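Local coordinates for protein aminoglycoside N(3)-acetyltransferase (Enterobacter cloacae, PDB 6NP3) that transfers an acetyl group from acetyl-CoA to the 3-amino group of 2-deoxystreptamine antibiotics such as gentamicin, and so probably confers resistance to them, at residues A[65-70]-A[204-209]; A[155-160]-A[167-172]; A[224-229]-A[255-260]. One frame throughout, in Å; residues are numbered along the deposited sequence.

How the contacts relate
The three contacts run from the aminoglycoside pocket out to the helical flank of the fold. Contact 1 is polar and buried, and its two sides, the short helix 67-70 and the turn after strand 196-205, are joined mainly through water and gentamicin. Contact 2 lies deepest in the chain and is purely apolar, yet its second segment also carries H171, which binds the same antibiotic and touches S207 of contact 1. Contact 3, partly buried and nearer the surface, pairs helices 222-233 and 251-265; it packs on contact 2 through I226 against L170 and V255 against A169, L170 and Y172.

Contact 1 (A[65-70]-A[204-209]); sequences SPYEQT and DWDSNG. With LLL ((2R,3R,4R,5R)-2-((1S,2S,3R,4S,6R)-4,6-diamino-3-((2R,3R,6S)-3-amino-6-(aminomethyl)-tetrahydro-2H-pyran-2-yloxy)-2-hydr oxycyclohexyloxy)-5-methyl-4-(methylamino)-tetrahydro-2H-pyran-3,5-diol), chain B.
The phenol of Y67 points at N208 and D206 but stops short of both, its OH 4.2 Å from N208 ND2, and two waters fill in the link. Water 2, lying in the plane of the phenol ring, is 2.7 Å from Y67 OH; it donates to D206 OD1 and accepts from N208 ND2. Water 1 joins the same hydroxyl to the backbone N of S207. The tight packing is reserved for gentamicin. CG of Y67 runs anti to the backbone N (chi1 -174°), which lays the ring under the sugar so that LLL C23 sits 4.0 Å above the plane, over the ring centre. The amide of N208, turned 83° from that ring, uses both ends on the drug: ND2 donates to LLL O53 at 3.0 Å in an almost straight bond (176°), while OD1 accepts from LLL O52 at 2.7 Å. Beside it, S207 OG accepts from LLL N12 at 2.8 Å. On the more exposed side E68, its chain bent at chi2, receives the hydroxyl LLL O43 on OE2 at 2.7 Å. Behind the pocket wall, D206 OD1 also takes the backbone N of N208, forming an Asx turn within the type I turn 206-209, and D206 OD2 forms a salt bridge with R183. D206 is thus a second-shell residue that steadies N208. The two walls are linked through water, and because E68 and N208 accept hydroxyls and S207 an amine, this acceptor-rich lining probably suits a drug rich in both groups.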
loop_
_atom_site.group_PDB
_atom_site.type_symbol
_atom_site.label_atom_id
_atom_site.label_comp_id
_atom_site.label_asym_id
_atom_site.label_seq_id
_atom_site.Cartn_x
_atom_site.Cartn_y
_atom_site.Cartn_z
ATOM N N SER A 65 -3.352 10.817 -10.191
ATOM C CA SER A 65 -3.292 11.662 -9.017
ATOM C C SER A 65 -2.486 12.926 -9.329
ATOM O O SER A 65 -1.344 12.821 -9.786
ATOM C CB SER A 65 -2.597 10.897 -7.905
ATOM O OG SER A 65 -2.383 11.789 -6.838
ATOM N N PRO A 66 -3.024 14.122 -9.070
ATOM C CA PRO A 66 -2.296 15.370 -9.326
ATOM C C PRO A 66 -1.365 15.773 -8.180
ATOM O O PRO A 66 -1.309 16.945 -7.779
ATOM C CB PRO A 66 -3.421 16.380 -9.524
ATOM C CG PRO A 66 -4.491 15.918 -8.597
ATOM C CD PRO A 66 -4.396 14.400 -8.613
ATOM N N TYR A 67 -0.607 14.797 -7.673
ATOM C CA TYR A 67 0.275 15.028 -6.537
ATOM C C TYR A 67 1.373 16.021 -6.887
ATOM O O TYR A 67 1.496 17.078 -6.260
ATOM C CB TYR A 67 0.852 13.682 -6.079
ATOM C CG TYR A 67 1.667 13.732 -4.823
ATOM C CD1 TYR A 67 3.039 13.967 -4.865
ATOM C CD2 TYR A 67 1.076 13.515 -3.595
ATOM C CE1 TYR A 67 3.795 13.995 -3.695
ATOM C CE2 TYR A 67 1.815 13.543 -2.430
ATOM C CZ TYR A 67 3.172 13.790 -2.482
ATOM O OH TYR A 67 3.901 13.820 -1.298
ATOM N N GLU A 68 2.218 15.675 -7.852
ATOM C CA GLU A 68 3.306 16.579 -8.200
ATOM C C GLU A 68 2.780 17.928 -8.673
ATOM O O GLU A 68 3.388 18.968 -8.391
ATOM C CB GLU A 68 4.178 15.948 -9.277
ATOM C CG GLU A 68 5.224 14.961 -8.761
ATOM C CD GLU A 68 4.737 13.527 -8.702
ATOM O OE1 GLU A 68 3.703 13.208 -9.318
ATOM O OE2 GLU A 68 5.398 12.708 -8.035
ATOM N N GLN A 69 1.645 17.934 -9.369
ATOM C CA GLN A 69 1.114 19.150 -9.964
ATOM C C GLN A 69 0.565 20.112 -8.930
ATOM O O GLN A 69 0.438 21.303 -9.227
ATOM C CB GLN A 69 0.008 18.773 -10.956
ATOM C CG GLN A 69 0.482 17.958 -12.165
ATOM C CD GLN A 69 0.462 16.450 -11.947
ATOM O OE1 GLN A 69 0.448 15.961 -10.817
ATOM N NE2 GLN A 69 0.485 15.704 -13.047
ATOM N N THR A 70 0.218 19.631 -7.732
ATOM C CA THR A 70 -0.326 20.489 -6.691
ATOM C C THR A 70 0.605 20.602 -5.488
ATOM O O THR A 70 0.306 21.359 -4.560
ATOM C CB THR A 70 -1.707 20.001 -6.245
ATOM O OG1 THR A 70 -1.570 18.738 -5.585
ATOM C CG2 THR A 70 -2.650 19.900 -7.416
ATOM N N ASP A 204 0.035 16.500 5.096
ATOM C CA ASP A 204 0.207 15.178 5.686
ATOM C C ASP A 204 1.703 14.944 5.809
ATOM O O ASP A 204 2.510 15.737 5.330
ATOM C CB ASP A 204 -0.494 14.085 4.853
ATOM C CG ASP A 204 -1.027 12.931 5.701
ATOM O OD1 ASP A 204 -0.493 12.703 6.829
ATOM O OD2 ASP A 204 -1.960 12.256 5.209
ATOM N N TRP A 205 2.066 13.854 6.467
ATOM C CA TRP A 205 3.474 13.485 6.510
ATOM C C TRP A 205 4.020 13.234 5.109
ATOM O O TRP A 205 3.330 12.672 4.250
ATOM C CB TRP A 205 3.672 12.256 7.405
ATOM C CG TRP A 205 3.044 12.445 8.757
ATOM C CD1 TRP A 205 1.963 11.809 9.244
ATOM C CD2 TRP A 205 3.438 13.390 9.753
ATOM N NE1 TRP A 205 1.667 12.261 10.499
ATOM C CE2 TRP A 205 2.565 13.237 10.835
ATOM C CE3 TRP A 205 4.444 14.344 9.839
ATOM C CZ2 TRP A 205 2.664 14.011 11.982
ATOM C CZ3 TRP A 205 4.522 15.120 10.985
ATOM C CH2 TRP A 205 3.644 14.945 12.028
ATOM N N ASP A 206 5.277 13.596 4.886
ATOM C CA ASP A 206 5.911 13.345 3.596
ATOM C C ASP A 206 6.133 11.844 3.440
ATOM O O ASP A 206 6.914 11.246 4.188
ATOM C CB ASP A 206 7.216 14.130 3.538
ATOM C CG ASP A 206 7.843 14.143 2.179
ATOM O OD1 ASP A 206 7.425 13.347 1.301
ATOM O OD2 ASP A 206 8.756 15.020 2.011
ATOM N N SER A 207 5.449 11.228 2.468
ATOM C CA SER A 207 5.641 9.800 2.219
ATOM C C SER A 207 6.856 9.504 1.351
ATOM O O SER A 207 7.110 8.334 1.048
ATOM C CB SER A 207 4.390 9.143 1.634
ATOM O OG SER A 207 4.154 9.596 0.325
ATOM N N ASN A 208 7.597 10.540 0.951
ATOM C CA ASN A 208 8.849 10.392 0.222
ATOM C C ASN A 208 10.070 10.737 1.073
ATOM O O ASN A 208 11.103 11.164 0.551
ATOM C CB ASN A 208 8.820 11.214 -1.060
ATOM C CG ASN A 208 7.948 10.591 -2.091
ATOM O OD1 ASN A 208 8.099 9.414 -2.418
ATOM N ND2 ASN A 208 7.009 11.345 -2.582
ATOM N N GLY A 209 9.965 10.541 2.379
ATOM C CA GLY A 209 11.061 10.762 3.305
ATOM C C GLY A 209 10.591 11.533 4.520
ATOM O O GLY A 209 10.314 12.725 4.426
HETATM C C11 LLL B . 8.766 5.522 -3.916
HETATM O O11 LLL B . 7.807 5.098 -2.912
HETATM C C21 LLL B . 9.356 4.258 -4.535
HETATM N N21 LLL B . 8.240 3.399 -4.915
HETATM C C31 LLL B . 10.129 3.500 -3.520
HETATM C C41 LLL B . 11.260 4.385 -3.021
HETATM C C51 LLL B . 10.647 5.666 -2.464
HETATM O O51 LLL B . 9.857 6.299 -3.432
HETATM C C61 LLL B . 11.734 6.636 -2.054
HETATM N N61 LLL B . 11.095 7.847 -1.541
HETATM C C12 LLL B . 4.093 6.807 -1.881
HETATM N N12 LLL B . 3.011 7.615 -1.335
HETATM C C22 LLL B . 4.934 6.177 -0.771
HETATM C C32 LLL B . 5.979 5.299 -1.430
HETATM N N32 LLL B . 6.791 4.656 -0.394
HETATM C C42 LLL B . 6.922 6.073 -2.352
HETATM C C52 LLL B . 6.098 6.835 -3.392
HETATM O O52 LLL B . 6.964 7.686 -4.105
HETATM C C62 LLL B . 5.000 7.671 -2.766
HETATM O O62 LLL B . 4.203 8.205 -3.807
HETATM C C13 LLL B . 3.974 9.615 -3.807
HETATM C C23 LLL B . 2.600 9.828 -4.438
HETATM O O23 LLL B . 1.662 9.057 -3.716
HETATM C C33 LLL B . 2.588 9.326 -5.893
HETATM N N33 LLL B . 1.287 9.643 -6.524
HETATM C C43 LLL B . 3.742 10.008 -6.657
HETATM O O43 LLL B . 3.395 11.373 -6.784
HETATM C C53 LLL B . 5.060 9.849 -5.892
HETATM O O53 LLL B . 4.976 10.319 -4.567
HETATM C C83 LLL B . 3.915 9.369 -8.040
HETATM C C93 LLL B . 0.679 8.432 -7.116
HETATM O O HOH W 1 3.148 12.066 0.733
HETATM O O HOH W 2 6.578 13.978 -1.337
#

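Contact 2 (A[155-160]-A[167-172]); sequences GKILSI and VTALHY. With LLL ((2R,3R,4R,5R)-2-((1S,2S,3R,4S,6R)-4,6-diamino-3-((2R,3R,6S)-3-amino-6-(aminomethyl)-tetrahydro-2H-pyran-2-yloxy)-2-hydr oxycyclohexyloxy)-5-methyl-4-(methylamino)-tetrahydro-2H-pyran-3,5-diol), chain B.
A single methyl group, CD1 of I157, makes every close contact between these two segments: it lies 3.8 Å from V167 CG1 and 3.9 Å from A169 CB. I157 reaches that far because CG1 stands anti to the carbonyl carbon (chi1 -63°) and the chain then continues extended, carrying CD1 off the strand toward the turn. V167 meets it at about a right angle, its CG1 branch alone doing the touching, whereas A169 offers its only side-chain carbon. All three residues are buried, and the interaction is wholly apolar. In this member of the antibiotic N-acetyltransferase family, strand 156-160 is an inner strand of the mixed sheet, flanked by the parallel strand 22-27 and the antiparallel strand 244-250; a short loop later, a type I turn from V167 to L170 leads into helix 170-176. F150 and H26 also border I157, and V223 of helix 222-233 packs on V167. The same short connection delivers H171 to the active site. Its imidazole meets gentamicin edge-on: NE2 accepts from the in-plane amine LLL N32 at 2.8 Å. This is the amine at position 3 of the deoxystreptamine ring, the one the enzyme acetylates. On the other nitrogen, ND1, E174 OE2 holds the ring by a hydrogen bond, and such a His-Glu pair is consistent with a catalytic triad. T168 and H171 both line the acetyl-CoA site seen in this protein.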
loop_
_atom_site.group_PDB
_atom_site.type_symbol
_atom_site.label_atom_id
_atom_site.label_comp_id
_atom_site.label_asym_id
_atom_site.label_seq_id
_atom_site.Cartn_x
_atom_site.Cartn_y
_atom_site.Cartn_z
ATOM N N GLY A 155 -2.849 -8.164 10.294
ATOM C CA GLY A 155 -2.400 -8.099 8.921
ATOM C C GLY A 155 -1.050 -8.771 8.721
ATOM O O GLY A 155 -0.147 -8.671 9.567
ATOM N N LYS A 156 -0.883 -9.359 7.535
ATOM C CA LYS A 156 0.377 -9.918 7.068
ATOM C C LYS A 156 0.752 -9.217 5.777
ATOM O O LYS A 156 -0.106 -8.966 4.920
ATOM C CB LYS A 156 0.278 -11.418 6.793
ATOM C CG LYS A 156 -0.111 -12.236 7.985
ATOM C CD LYS A 156 -0.127 -13.710 7.641
ATOM C CE LYS A 156 -0.596 -14.573 8.789
ATOM N NZ LYS A 156 -0.495 -16.051 8.470
ATOM N N ILE A 157 2.023 -8.859 5.650
ATOM C CA ILE A 157 2.529 -8.220 4.445
ATOM C C ILE A 157 3.190 -9.293 3.594
ATOM O O ILE A 157 4.127 -9.963 4.041
ATOM C CB ILE A 157 3.510 -7.091 4.786
ATOM C CG1 ILE A 157 2.786 -5.996 5.586
ATOM C CG2 ILE A 157 4.095 -6.516 3.503
ATOM C CD1 ILE A 157 3.664 -5.066 6.359
ATOM N N LEU A 158 2.725 -9.451 2.358
ATOM C CA LEU A 158 3.179 -10.522 1.468
ATOM C C LEU A 158 3.992 -9.880 0.351
ATOM O O LEU A 158 3.448 -9.265 -0.561
ATOM C CB LEU A 158 1.970 -11.264 0.917
ATOM C CG LEU A 158 2.230 -12.263 -0.203
ATOM C CD1 LEU A 158 3.232 -13.310 0.213
ATOM C CD2 LEU A 158 0.915 -12.907 -0.628
ATOM N N SER A 159 5.299 -9.978 0.470
ATOM C CA SER A 159 6.211 -9.381 -0.487
ATOM C C SER A 159 6.626 -10.469 -1.465
ATOM O O SER A 159 7.262 -11.450 -1.072
ATOM C CB SER A 159 7.443 -8.810 0.211
ATOM O OG SER A 159 8.400 -8.353 -0.745
ATOM N N ILE A 160 6.256 -10.289 -2.727
ATOM C CA ILE A 160 6.506 -11.274 -3.770
ATOM C C ILE A 160 7.494 -10.647 -4.740
ATOM O O ILE A 160 7.105 -9.966 -5.695
ATOM C CB ILE A 160 5.197 -11.706 -4.456
ATOM C CG1 ILE A 160 4.291 -12.384 -3.442
ATOM C CG2 ILE A 160 5.490 -12.618 -5.630
ATOM C CD1 ILE A 160 2.875 -12.634 -3.952
ATOM N N VAL A 167 7.299 -1.485 1.498
ATOM C CA VAL A 167 6.427 -1.814 2.633
ATOM C C VAL A 167 5.626 -0.588 3.083
ATOM O O VAL A 167 5.995 0.136 4.019
ATOM C CB VAL A 167 7.266 -2.390 3.776
ATOM C CG1 VAL A 167 6.361 -2.822 4.897
ATOM C CG2 VAL A 167 8.176 -3.517 3.312
ATOM N N THR A 168 4.503 -0.364 2.406
ATOM C CA THR A 168 3.690 0.820 2.654
ATOM C C THR A 168 3.289 0.936 4.109
ATOM O O THR A 168 3.165 2.050 4.628
ATOM C CB THR A 168 2.424 0.746 1.797
ATOM O OG1 THR A 168 2.774 0.379 0.452
ATOM C CG2 THR A 168 1.662 2.020 1.820
ATOM N N ALA A 169 3.041 -0.184 4.772
ATOM C CA ALA A 169 2.581 -0.086 6.140
ATOM C C ALA A 169 3.562 0.647 7.040
ATOM O O ALA A 169 3.137 1.207 8.061
ATOM C CB ALA A 169 2.272 -1.447 6.724
ATOM N N LEU A 170 4.858 0.639 6.715
ATOM C CA LEU A 170 5.822 1.364 7.533
ATOM C C LEU A 170 5.631 2.874 7.498
ATOM O O LEU A 170 6.160 3.559 8.380
ATOM C CB LEU A 170 7.251 0.968 7.175
ATOM C CG LEU A 170 7.729 -0.320 7.844
ATOM C CD1 LEU A 170 9.012 -0.804 7.225
ATOM C CD2 LEU A 170 7.894 -0.079 9.335
ATOM N N HIS A 171 4.901 3.418 6.524
ATOM C CA HIS A 171 4.509 4.819 6.644
ATOM C C HIS A 171 3.666 5.088 7.884
ATOM O O HIS A 171 3.638 6.244 8.340
ATOM C CB HIS A 171 3.855 5.329 5.360
ATOM C CG HIS A 171 4.765 5.298 4.173
ATOM N ND1 HIS A 171 5.953 5.992 4.133
ATOM C CD2 HIS A 171 4.659 4.675 2.974
ATOM C CE1 HIS A 171 6.537 5.795 2.965
ATOM N NE2 HIS A 171 5.772 4.999 2.242
ATOM N N TYR A 172 2.980 4.088 8.442
ATOM C CA TYR A 172 2.294 4.310 9.714
ATOM C C TYR A 172 3.302 4.599 10.818
ATOM O O TYR A 172 3.085 5.478 11.660
ATOM C CB TYR A 172 1.428 3.087 10.047
ATOM C CG TYR A 172 0.667 3.239 11.338
ATOM C CD1 TYR A 172 1.285 3.045 12.553
ATOM C CD2 TYR A 172 -0.656 3.614 11.354
ATOM C CE1 TYR A 172 0.617 3.235 13.752
ATOM C CE2 TYR A 172 -1.333 3.771 12.546
ATOM C CZ TYR A 172 -0.690 3.586 13.745
ATOM O OH TYR A 172 -1.382 3.786 14.930
HETATM C C11 LLL B . 8.766 5.522 -3.916
HETATM O O11 LLL B . 7.807 5.098 -2.912
HETATM C C21 LLL B . 9.356 4.258 -4.535
HETATM N N21 LLL B . 8.240 3.399 -4.915
HETATM C C31 LLL B . 10.129 3.500 -3.520
HETATM C C41 LLL B . 11.260 4.385 -3.021
HETATM C C51 LLL B . 10.647 5.666 -2.464
HETATM O O51 LLL B . 9.857 6.299 -3.432
HETATM C C61 LLL B . 11.734 6.636 -2.054
HETATM N N61 LLL B . 11.095 7.847 -1.541
HETATM C C12 LLL B . 4.093 6.807 -1.881
HETATM N N12 LLL B . 3.011 7.615 -1.335
HETATM C C22 LLL B . 4.934 6.177 -0.771
HETATM C C32 LLL B . 5.979 5.299 -1.430
HETATM N N32 LLL B . 6.791 4.656 -0.394
HETATM C C42 LLL B . 6.922 6.073 -2.352
HETATM C C52 LLL B . 6.098 6.835 -3.392
HETATM O O52 LLL B . 6.964 7.686 -4.105
HETATM C C62 LLL B . 5.000 7.671 -2.766
HETATM O O62 LLL B . 4.203 8.205 -3.807
HETATM C C13 LLL B . 3.974 9.615 -3.807
HETATM C C23 LLL B . 2.600 9.828 -4.438
HETATM O O23 LLL B . 1.662 9.057 -3.716
HETATM C C33 LLL B . 2.588 9.326 -5.893
HETATM N N33 LLL B . 1.287 9.643 -6.524
HETATM C C43 LLL B . 3.742 10.008 -6.657
HETATM O O43 LLL B . 3.395 11.373 -6.784
HETATM C C53 LLL B . 5.060 9.849 -5.892
HETATM O O53 LLL B . 4.976 10.319 -4.567
HETATM C C83 LLL B . 3.915 9.369 -8.040
HETATM C C93 LLL B . 0.679 8.432 -7.116
#

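Contact 3 (A[224-229]-A[255-260]); sequences ERIARD and VSFGIE
Chi1 of -66° at I226 sets CG1 beside the backbone N and leaves the CG2 methyl anti to it, aimed at helix 251-265; in F257 the ring carbon CG is likewise anti to the backbone N (chi1 175°), swinging the phenyl back toward helix 222-233. The isoleucine and the phenyl run antiparallel, each reaching alongside the other. CG2 of I226 lies at the ring edge, in plane, 3.9 Å from F257 CD1, and presses more closely on the main chain of G258, 3.6 Å from its CA. The main chain of I226 takes part as well, its O lying 3.7 Å from F257 CE1. Because glycine carries no side chain, the methyl can settle directly against the backbone, and the CA atoms of I226 and G258, the nearest pair, are only 5.8 Å apart. Further along, D229 CB approaches the ring edge at CZ, 4.1 Å away. In one of the two conformers of D229, OD2 bonds to W261 NE1, while Y230 meets the F257 ring edge-to-face. The axes of the two short helical segments pass 9.9 Å apart at 116°, a steep crossing nearer antiparallel than parallel. I259, on helix 251-265, packs on A173 and V176. The arrangement is a helix-helix crossing in which G258 allows close backbone approach, packed beside helix 170-176.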
loop_
_atom_site.group_PDB
_atom_site.type_symbol
_atom_site.label_atom_id
_atom_site.label_comp_id
_atom_site.label_asym_id
_atom_site.label_seq_id
_atom_site.Cartn_x
_atom_site.Cartn_y
_atom_site.Cartn_z
ATOM N N GLU A 224 12.737 1.772 3.660
ATOM C CA GLU A 224 13.733 0.817 3.191
ATOM C C GLU A 224 14.750 0.497 4.268
ATOM O O GLU A 224 15.133 -0.668 4.442
ATOM C CB GLU A 224 14.423 1.351 1.934
ATOM C CG GLU A 224 15.488 0.413 1.413
ATOM C CD GLU A 224 16.061 0.803 0.067
ATOM O OE1 GLU A 224 15.505 1.692 -0.612
ATOM O OE2 GLU A 224 17.079 0.190 -0.309
ATOM N N ARG A 225 15.237 1.509 4.970
ATOM C CA ARG A 225 16.245 1.254 5.984
ATOM C C ARG A 225 15.681 0.423 7.124
ATOM O O ARG A 225 16.359 -0.477 7.634
ATOM C CB ARG A 225 16.816 2.575 6.486
ATOM C CG ARG A 225 17.539 3.381 5.394
ATOM C CD ARG A 225 18.813 4.128 5.908
ATOM N NE ARG A 225 19.635 3.207 6.680
ATOM C CZ ARG A 225 20.056 3.416 7.920
ATOM N NH1 ARG A 225 19.795 4.557 8.546
ATOM N NH2 ARG A 225 20.766 2.482 8.528
ATOM N N ILE A 226 14.452 0.723 7.554
ATOM C CA ILE A 226 13.821 -0.053 8.617
ATOM C C ILE A 226 13.628 -1.494 8.172
ATOM O O ILE A 226 13.958 -2.429 8.905
ATOM C CB ILE A 226 12.482 0.578 9.022
ATOM C CG1 ILE A 226 12.684 1.948 9.667
ATOM C CG2 ILE A 226 11.722 -0.360 9.935
ATOM C CD1 ILE A 226 11.413 2.724 9.738
ATOM N N ALA A 227 13.080 -1.690 6.973
ATOM C CA ALA A 227 12.744 -3.037 6.528
ATOM C C ALA A 227 13.996 -3.884 6.334
ATOM O O ALA A 227 14.010 -5.069 6.691
ATOM C CB ALA A 227 11.934 -2.948 5.243
ATOM N N ARG A 228 15.063 -3.304 5.786
ATOM C CA ARG A 228 16.303 -4.064 5.647
ATOM C C ARG A 228 16.822 -4.519 7.003
ATOM O O ARG A 228 17.239 -5.674 7.166
ATOM C CB ARG A 228 17.388 -3.222 4.969
ATOM C CG ARG A 228 17.333 -3.124 3.480
ATOM C CD ARG A 228 18.538 -2.369 2.900
ATOM N NE ARG A 228 18.254 -1.953 1.527
ATOM C CZ ARG A 228 18.200 -2.787 0.495
ATOM N NH1 ARG A 228 18.419 -4.080 0.673
ATOM N NH2 ARG A 228 17.927 -2.329 -0.718
ATOM N N ASP A 229 16.861 -3.607 7.979
ATOM C CA ASP A 229 17.283 -3.969 9.328
ATOM C C ASP A 229 16.395 -5.073 9.880
ATOM O O ASP A 229 16.886 -6.116 10.328
ATOM C CB ASP A 229 17.256 -2.736 10.238
ATOM C CG ASP A 229 18.645 -2.256 10.624
ATOM O OD1 ASP A 229 19.644 -2.931 10.310
ATOM O OD2 ASP A 229 18.749 -1.192 11.262
ATOM N N VAL A 255 5.884 -2.822 12.043
ATOM C CA VAL A 255 5.562 -1.434 12.357
ATOM C C VAL A 255 6.025 -1.073 13.757
ATOM O O VAL A 255 6.605 0.003 13.974
ATOM C CB VAL A 255 4.066 -1.155 12.109
ATOM C CG1 VAL A 255 3.667 0.203 12.666
ATOM C CG2 VAL A 255 3.797 -1.223 10.605
ATOM N N SER A 256 5.801 -1.936 14.743
ATOM C CA SER A 256 6.333 -1.647 16.069
ATOM C C SER A 256 7.856 -1.506 16.026
ATOM O O SER A 256 8.434 -0.571 16.609
ATOM C CB SER A 256 5.911 -2.748 17.032
ATOM O OG SER A 256 4.510 -2.721 17.235
ATOM N N PHE A 257 8.524 -2.419 15.319
ATOM C CA PHE A 257 9.967 -2.340 15.164
ATOM C C PHE A 257 10.352 -1.011 14.548
ATOM O O PHE A 257 11.329 -0.373 14.974
ATOM C CB PHE A 257 10.438 -3.507 14.305
ATOM C CG PHE A 257 11.908 -3.481 13.975
ATOM C CD1 PHE A 257 12.365 -2.806 12.863
ATOM C CD2 PHE A 257 12.827 -4.144 14.764
ATOM C CE1 PHE A 257 13.703 -2.780 12.542
ATOM C CE2 PHE A 257 14.177 -4.100 14.438
ATOM C CZ PHE A 257 14.597 -3.465 13.319
ATOM N N GLY A 258 9.586 -0.549 13.563
ATOM C CA GLY A 258 9.939 0.690 12.889
ATOM C C GLY A 258 9.744 1.929 13.740
ATOM O O GLY A 258 10.556 2.869 13.684
ATOM N N ILE A 259 8.702 1.947 14.572
ATOM C CA ILE A 259 8.531 3.035 15.535
ATOM C C ILE A 259 9.737 3.092 16.467
ATOM O O ILE A 259 10.305 4.161 16.731
ATOM C CB ILE A 259 7.214 2.864 16.315
ATOM C CG1 ILE A 259 6.022 2.974 15.357
ATOM C CG2 ILE A 259 7.111 3.869 17.463
ATOM C CD1 ILE A 259 4.726 2.481 15.973
ATOM N N GLU A 260 10.093 1.942 17.039
ATOM C CA GLU A 260 11.253 1.877 17.924
ATOM C C GLU A 260 12.525 2.303 17.197
ATOM O O GLU A 260 13.376 2.997 17.775
ATOM C CB GLU A 260 11.393 0.465 18.494
ATOM C CG GLU A 260 10.255 0.053 19.379
ATOM C CD GLU A 260 10.320 -1.399 19.825
ATOM O OE1 GLU A 260 11.385 -2.036 19.696
ATOM O OE2 GLU A 260 9.290 -1.907 20.313
#